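Hypothetical protein (Parabacteroides distasonis, PDB 4JM1) is of unknown function, but adopts a small alpha/beta fold resembling that of the alpha-lytic protease prodomain. Local coordinates at residues Ile27-Asp32 with Lys77-Ala82; Glu15-Ala18 with Phe24-Ile27. All coordinates share one frame; numbering follows the deposited sequence. Where two conformers were deposited one is given.

Both contacts draw on strand 24-29 and share I27, and their centres lie about 9 Å apart. Contact 1 joins the C-terminal part of this strand and the loop after it to strand 78-83, which is not its neighbour in the sheet: strand 58-63 runs between them. It is a small, buried meeting of apolar side chains alone. Contact 2 pairs 24-29 with the edge strand 16-19 as a beta hairpin; it is partly buried, larger and dominated by backbone hydrogen bonding. A28 connects the two places, since its backbone N and O probably bond K16 O and E15 N just beyond the pairs of contact 2.

Contact 1 of 2, residues Ile27-Asp32 with Lys77-Ala82; sequences IAIDAD and KRIGKA
The methyl groups of A31 and I79 meet tip to tip, A31 CB lying 3.5 Å from I79 CD1, closer than two methyl carbons normally settle. The terminal CG1-CD1 bond of I79 points almost straight at A31 CB. I29 makes a looser second contact alongside this pair: its CG1 is 4.3 Å from the same I79 CD1, so a single methyl gathers the whole contact. The reach of I79 follows from its torsions, for CG1 is flanked by the backbone N and C (chi1 70°) and CD1 lies anti to CA (chi2 180°), which leaves the chain extended.

The backbone brings these side chains together. Strand 24-29 ends at I29, and the chain bends through an inverse gamma turn centred on D30, closed by a weak hydrogen bond from A31 N to I29 O at 3.0 Å. The bend directs A31 CB toward the other segment while D30 points away from it. Across the contact, I79 and G80 form a classic beta bulge opposite I61 of strand 58-63, the strand that separates the two. The CA atoms of A31 and I79 remain 8.7 Å apart, and the side chains cover that span.

I61 touches both I29 and I79, and I29 also packs on L40 of helix 38-50 and on Y37. K65 ties down the turn through a salt bridge to D30 and a hydrogen bond to A31 O.

With methyl and methylene carbons alone in contact, the pairing has little directional preference; its close fit rests on where the turn and the bulge place the backbone, and it buries hydrocarbon from the end of a strand and the loop after it against a strand two places away in the sheet.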
ATOM      1  N   ILE A  27       1.730   0.110  -0.244  1.00 11.02           N
ATOM      2  CA  ILE A  27       2.073   0.942   0.890  1.00 11.06           C
ATOM      3  C   ILE A  27       3.402   0.477   1.478  1.00 10.66           C
ATOM      4  O   ILE A  27       3.537  -0.687   1.864  1.00 11.49           O
ATOM      5  CB  ILE A  27       0.936   0.936   1.927  1.00 11.53           C
ATOM      6  CG1 ILE A  27      -0.367   1.485   1.263  1.00 14.51           C
ATOM      7  CG2 ILE A  27       1.318   1.751   3.150  1.00 12.90           C
ATOM      8  CD1 ILE A  27      -1.623   1.412   2.082  1.00 15.62           C
ATOM      9  N   ALA A  28       4.355   1.411   1.556  1.00 11.10           N
ATOM     10  CA  ALA A  28       5.706   1.131   2.045  1.00 10.15           C
ATOM     11  C   ALA A  28       5.831   1.640   3.482  1.00 11.59           C
ATOM     12  O   ALA A  28       5.574   2.814   3.755  1.00 12.47           O
ATOM     13  CB  ALA A  28       6.754   1.786   1.145  1.00 11.67           C
ATOM     14  N   ILE A  29       6.245   0.742   4.374  1.00 12.12           N
ATOM     15  CA  ILE A  29       6.435   1.021   5.792  1.00 12.19           C
ATOM     16  C   ILE A  29       7.876   0.712   6.228  1.00 12.92           C
ATOM     17  O   ILE A  29       8.634   0.007   5.531  1.00 12.31           O
ATOM     18  CB  ILE A  29       5.437   0.196   6.682  1.00 12.37           C
ATOM     19  CG1 ILE A  29       5.681  -1.312   6.520  1.00 11.93           C
ATOM     20  CG2 ILE A  29       3.997   0.565   6.341  1.00 13.16           C
ATOM     21  CD1 ILE A  29       5.060  -2.137   7.629  1.00 14.72           C
ATOM     22  N   ASP A  30       8.266   1.283   7.373  1.00 14.82           N
ATOM     23  CA  ASP A  30       9.569   0.976   7.949  1.00 16.78           C
ATOM     24  C   ASP A  30       9.478  -0.340   8.743  1.00 17.50           C
ATOM     25  O   ASP A  30       9.364  -0.350   9.971  1.00 19.63           O
ATOM     26  CB  ASP A  30      10.051   2.133   8.828  1.00 19.71           C
ATOM     27  CG  ASP A  30      11.505   1.988   9.240  1.00 26.89           C
ATOM     28  OD1 ASP A  30      12.251   1.171   8.642  1.00 24.33           O
ATOM     29  OD2 ASP A  30      11.896   2.717  10.182  1.00 32.59           O
ATOM     30  N   ALA A  31       9.508  -1.451   8.022  1.00 15.18           N
ATOM     31  CA  ALA A  31       9.219  -2.758   8.595  1.00 16.02           C
ATOM     32  C   ALA A  31      10.412  -3.325   9.355  1.00 15.86           C
ATOM     33  O   ALA A  31      11.537  -3.245   8.904  1.00 20.04           O
ATOM     34  CB  ALA A  31       8.812  -3.730   7.495  1.00 15.52           C
ATOM     35  N   ASP A  32      10.112  -3.959  10.481  1.00 18.03           N
ATOM     36  CA  ASP A  32      11.121  -4.700  11.259  1.00 21.46           C
ATOM     37  C   ASP A  32      11.272  -6.160  10.802  1.00 22.65           C
ATOM     38  O   ASP A  32      12.271  -6.821  11.132  1.00 24.59           O
ATOM     39  CB  ASP A  32      10.747  -4.686  12.753  1.00 24.47           C
ATOM     40  CG  ASP A  32      10.875  -3.304  13.397  1.00 34.57           C
ATOM     41  OD1 ASP A  32      11.521  -2.393  12.825  1.00 42.26           O
ATOM     42  OD2 ASP A  32      10.326  -3.129  14.503  1.00 44.68           O
ATOM     43  N   LYS A  77       9.685  -7.357  -2.426  1.00 12.68           N
ATOM     44  CA  LYS A  77       8.928  -8.374  -1.721  1.00 13.14           C
ATOM     45  C   LYS A  77       7.685  -7.745  -1.067  1.00 11.19           C
ATOM     46  O   LYS A  77       7.765  -6.712  -0.404  1.00 12.03           O
ATOM     47  CB  LYS A  77       9.756  -9.028  -0.640  1.00 15.20           C
ATOM     48  CG  LYS A  77       9.109 -10.287  -0.046  1.00 18.83           C
ATOM     49  CD  LYS A  77       9.864 -10.814   1.167  1.00 19.59           C
ATOM     50  CE  LYS A  77       9.234 -12.034   1.670  1.00 20.43           C
ATOM     51  NZ  LYS A  77       9.894 -12.476   2.887  1.00 20.77           N
ATOM     52  N   ARG A  78       6.536  -8.380  -1.276  1.00 11.04           N
ATOM     53  CA  ARG A  78       5.308  -8.030  -0.585  1.00 10.48           C
ATOM     54  C   ARG A  78       5.330  -8.739   0.768  1.00 11.12           C
ATOM     55  O   ARG A  78       5.291  -9.976   0.846  1.00 13.37           O
ATOM     56  CB  ARG A  78       4.065  -8.421  -1.388  1.00 11.01           C
ATOM     57  CG  ARG A  78       3.824  -7.565  -2.617  1.00 10.93           C
ATOM     58  CD  ARG A  78       4.768  -7.787  -3.821  1.00 12.06           C
ATOM     59  NE  ARG A  78       4.244  -7.055  -4.969  1.00 11.72           N
ATOM     60  CZ  ARG A  78       4.772  -5.966  -5.538  1.00 11.25           C
ATOM     61  NH1 ARG A  78       5.972  -5.528  -5.201  1.00 12.24           N
ATOM     62  NH2 ARG A  78       4.126  -5.341  -6.516  1.00 12.01           N
ATOM     63  N   ILE A  79       5.383  -7.933   1.824  1.00  9.98           N
ATOM     64  CA  ILE A  79       5.452  -8.412   3.200  1.00 10.73           C
ATOM     65  C   ILE A  79       4.096  -8.581   3.865  1.00  9.78           C
ATOM     66  O   ILE A  79       3.984  -9.091   4.989  1.00 11.73           O
ATOM     67  CB  ILE A  79       6.436  -7.553   4.037  1.00 11.49           C
ATOM     68  CG1 ILE A  79       5.919  -6.141   4.294  1.00 11.28           C
ATOM     69  CG2 ILE A  79       7.861  -7.542   3.357  1.00 15.32           C
ATOM     70  CD1 ILE A  79       6.819  -5.250   5.112  1.00 13.64           C
ATOM     71  N   GLY A  80       3.048  -8.118   3.188  1.00 10.42           N
ATOM     72  CA  GLY A  80       1.680  -8.323   3.619  1.00 12.50           C
ATOM     73  C   GLY A  80       0.752  -8.025   2.452  1.00 10.34           C
ATOM     74  O   GLY A  80       1.118  -7.299   1.528  1.00 10.75           O
ATOM     75  N   LYS A  81      -0.465  -8.580   2.491  1.00 10.94           N
ATOM     76  CA  LYS A  81      -1.423  -8.382   1.435  1.00 11.61           C
ATOM     77  C   LYS A  81      -2.830  -8.556   1.951  1.00 10.78           C
ATOM     78  O   LYS A  81      -3.051  -9.259   2.957  1.00 12.99           O
ATOM     79  CB  LYS A  81      -1.133  -9.337   0.263  1.00 13.50           C
ATOM     80  CG  LYS A  81      -1.406 -10.804   0.500  1.00 17.11           C
ATOM     81  CD  LYS A  81      -1.018 -11.582  -0.767  1.00 18.98           C
ATOM     82  CE  LYS A  81      -1.347 -13.050  -0.670  1.00 24.82           C
ATOM     83  NZ  LYS A  81      -0.235 -13.828  -0.062  1.00 22.75           N
ATOM     84  N   ALA A  82      -3.770  -7.940   1.247  1.00 10.81           N
ATOM     85  CA  ALA A  82      -5.214  -8.072   1.488  1.00 11.75           C
ATOM     86  C   ALA A  82      -5.935  -7.827   0.171  1.00 11.54           C
ATOM     87  O   ALA A  82      -5.632  -6.866  -0.537  1.00 13.82           O
ATOM     88  CB  ALA A  82      -5.688  -7.061   2.531  1.00 13.39           C
TER

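Contact 2 of 2, residues Glu15-Ala18 with Phe24-Ile27; sequences EKAA and FLVI
I27 reaches A17 because its CG1 stands anti to the carbonyl carbon (chi1 -60°), which brings that methylene to 4.0 Å from A17 CB. L25 CG is instead anti to the backbone N (chi1 173°), and its CD1 swings across to the neighbouring strand, 3.7 Å from A18 O. Both side chains lie on the face that carries A17, but only L25 reaches over strand 16-19; I27 touches A17 with its CG1, and its CD1 lies farther off.

The backbones run antiparallel in a beta hairpin, their axes 4.8 Å apart at closest approach. A17 and I27 form a non-hydrogen-bonded pair, whereas A18 and V26 form a hydrogen-bonded one with side chains on the other face. Two bonds close the latter: A18 N to V26 O at 2.9 Å, with the donor in the carbonyl plane, and V26 N to A18 O at 2.8 Å, with the donor tilted out of it. V26 O also takes a CA-H...O contact from A17 CA at 3.1 Å. Before this pairing, a classic beta bulge sets E15 and K16 against A28.

Helix 3-9 covers the A17 face, its I9 touching both A17 and I27, and F44 of helix 38-50 adds to the cover over I27. On the other face V26 packs on V62 of strand 58-63 and on T20.

L25 packs on Y5 and I6 of helix 3-9 and on A48 of helix 38-50. Reciprocal backbone bonds fix the register, and apolar packing joins the hairpin to the helical layer.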
ATOM      1  N   GLU A  15       5.413   5.492   4.868  1.00 11.55           N
ATOM      2  CA  GLU A  15       6.419   6.389   4.322  1.00 11.31           C
ATOM      3  C   GLU A  15       6.195   6.801   2.886  1.00 12.80           C
ATOM      4  O   GLU A  15       6.515   7.927   2.530  1.00 15.33           O
ATOM      5  CB  GLU A  15       7.830   5.842   4.549  1.00 14.32           C
ATOM      6  CG  GLU A  15       8.104   5.781   6.051  1.00 18.24           C
ATOM      7  CD  GLU A  15       9.537   5.612   6.471  1.00 22.93           C
ATOM      8  OE1 GLU A  15      10.457   5.776   5.646  1.00 20.90           O
ATOM      9  OE2 GLU A  15       9.727   5.313   7.688  1.00 23.80           O
ATOM     10  N   LYS A  16       5.620   5.905   2.081  1.00 13.48           N
ATOM     11  CA  LYS A  16       5.324   6.172   0.677  0.50 12.99           C
ATOM     12  C   LYS A  16       4.220   5.201   0.252  1.00 12.04           C
ATOM     13  O   LYS A  16       4.082   4.127   0.828  1.00 12.58           O
ATOM     14  CB  LYS A  16       6.592   5.999  -0.183  0.50 13.83           C
ATOM     15  CG  LYS A  16       6.484   6.515  -1.618  0.50 15.16           C
ATOM     16  CD  LYS A  16       7.834   6.575  -2.336  0.50 19.56           C
ATOM     17  CE  LYS A  16       7.660   6.923  -3.830  0.50 26.00           C
ATOM     18  NZ  LYS A  16       8.915   7.411  -4.541  0.50 28.43           N
ATOM     19  N   ALA A  17       3.414   5.611  -0.716  1.00 10.87           N
ATOM     20  CA  ALA A  17       2.353   4.762  -1.251  1.00 10.95           C
ATOM     21  C   ALA A  17       2.078   5.114  -2.702  1.00 10.13           C
ATOM     22  O   ALA A  17       2.327   6.241  -3.141  1.00 12.46           O
ATOM     23  CB  ALA A  17       1.052   4.884  -0.401  1.00 12.55           C
ATOM     24  N   ALA A  18       1.512   4.159  -3.433  1.00 11.46           N
ATOM     25  CA  ALA A  18       1.157   4.370  -4.831  1.00 11.90           C
ATOM     26  C   ALA A  18       0.153   3.335  -5.288  1.00 11.71           C
ATOM     27  O   ALA A  18       0.220   2.180  -4.879  1.00 13.63           O
ATOM     28  CB  ALA A  18       2.386   4.299  -5.726  1.00 13.96           C
ATOM     29  N   PHE A  24      -3.552  -2.420  -7.637  1.00 12.27           N
ATOM     30  CA  PHE A  24      -3.268  -2.542  -6.211  1.00 11.37           C
ATOM     31  C   PHE A  24      -2.788  -1.216  -5.633  1.00 12.29           C
ATOM     32  O   PHE A  24      -2.120  -0.424  -6.301  1.00 15.41           O
ATOM     33  CB  PHE A  24      -2.233  -3.643  -5.937  1.00 12.44           C
ATOM     34  CG  PHE A  24      -2.754  -5.037  -6.193  1.00 11.49           C
ATOM     35  CD1 PHE A  24      -2.650  -5.615  -7.437  1.00 13.61           C
ATOM     36  CD2 PHE A  24      -3.358  -5.753  -5.200  1.00 12.82           C
ATOM     37  CE1 PHE A  24      -3.140  -6.901  -7.686  1.00 15.16           C
ATOM     38  CE2 PHE A  24      -3.853  -7.044  -5.432  1.00 15.69           C
ATOM     39  CZ  PHE A  24      -3.730  -7.616  -6.663  1.00 14.92           C
ATOM     40  N   LEU A  25      -3.103  -1.019  -4.364  1.00 11.92           N
ATOM     41  CA  LEU A  25      -2.537   0.088  -3.573  1.00 10.77           C
ATOM     42  C   LEU A  25      -1.367  -0.491  -2.800  1.00 11.50           C
ATOM     43  O   LEU A  25      -1.552  -1.390  -1.974  1.00 11.53           O
ATOM     44  CB  LEU A  25      -3.576   0.694  -2.623  1.00 12.29           C
ATOM     45  CG  LEU A  25      -3.069   1.742  -1.630  1.00 13.60           C
ATOM     46  CD1 LEU A  25      -2.366   2.906  -2.314  1.00 15.71           C
ATOM     47  CD2 LEU A  25      -4.255   2.228  -0.769  1.00 14.21           C
ATOM     48  N   VAL A  26      -0.178   0.011  -3.109  1.00 10.82           N
ATOM     49  CA  VAL A  26       1.067  -0.436  -2.502  1.00 10.31           C
ATOM     50  C   VAL A  26       1.515   0.595  -1.465  1.00 10.36           C
ATOM     51  O   VAL A  26       1.584   1.806  -1.772  1.00 12.77           O
ATOM     52  CB  VAL A  26       2.172  -0.641  -3.533  1.00 10.57           C
ATOM     53  CG1 VAL A  26       3.469  -1.104  -2.847  1.00 12.71           C
ATOM     54  CG2 VAL A  26       1.733  -1.648  -4.623  1.00 12.38           C
ATOM     55  N   ILE A  27       1.730   0.110  -0.244  1.00 11.02           N
ATOM     56  CA  ILE A  27       2.073   0.942   0.890  1.00 11.06           C
ATOM     57  C   ILE A  27       3.402   0.477   1.478  1.00 10.66           C
ATOM     58  O   ILE A  27       3.537  -0.687   1.864  1.00 11.49           O
ATOM     59  CB  ILE A  27       0.936   0.936   1.927  1.00 11.53           C
ATOM     60  CG1 ILE A  27      -0.367   1.485   1.263  1.00 14.51           C
ATOM     61  CG2 ILE A  27       1.318   1.751   3.150  1.00 12.90           C
ATOM     62  CD1 ILE A  27      -1.623   1.412   2.082  1.00 15.62           C
TER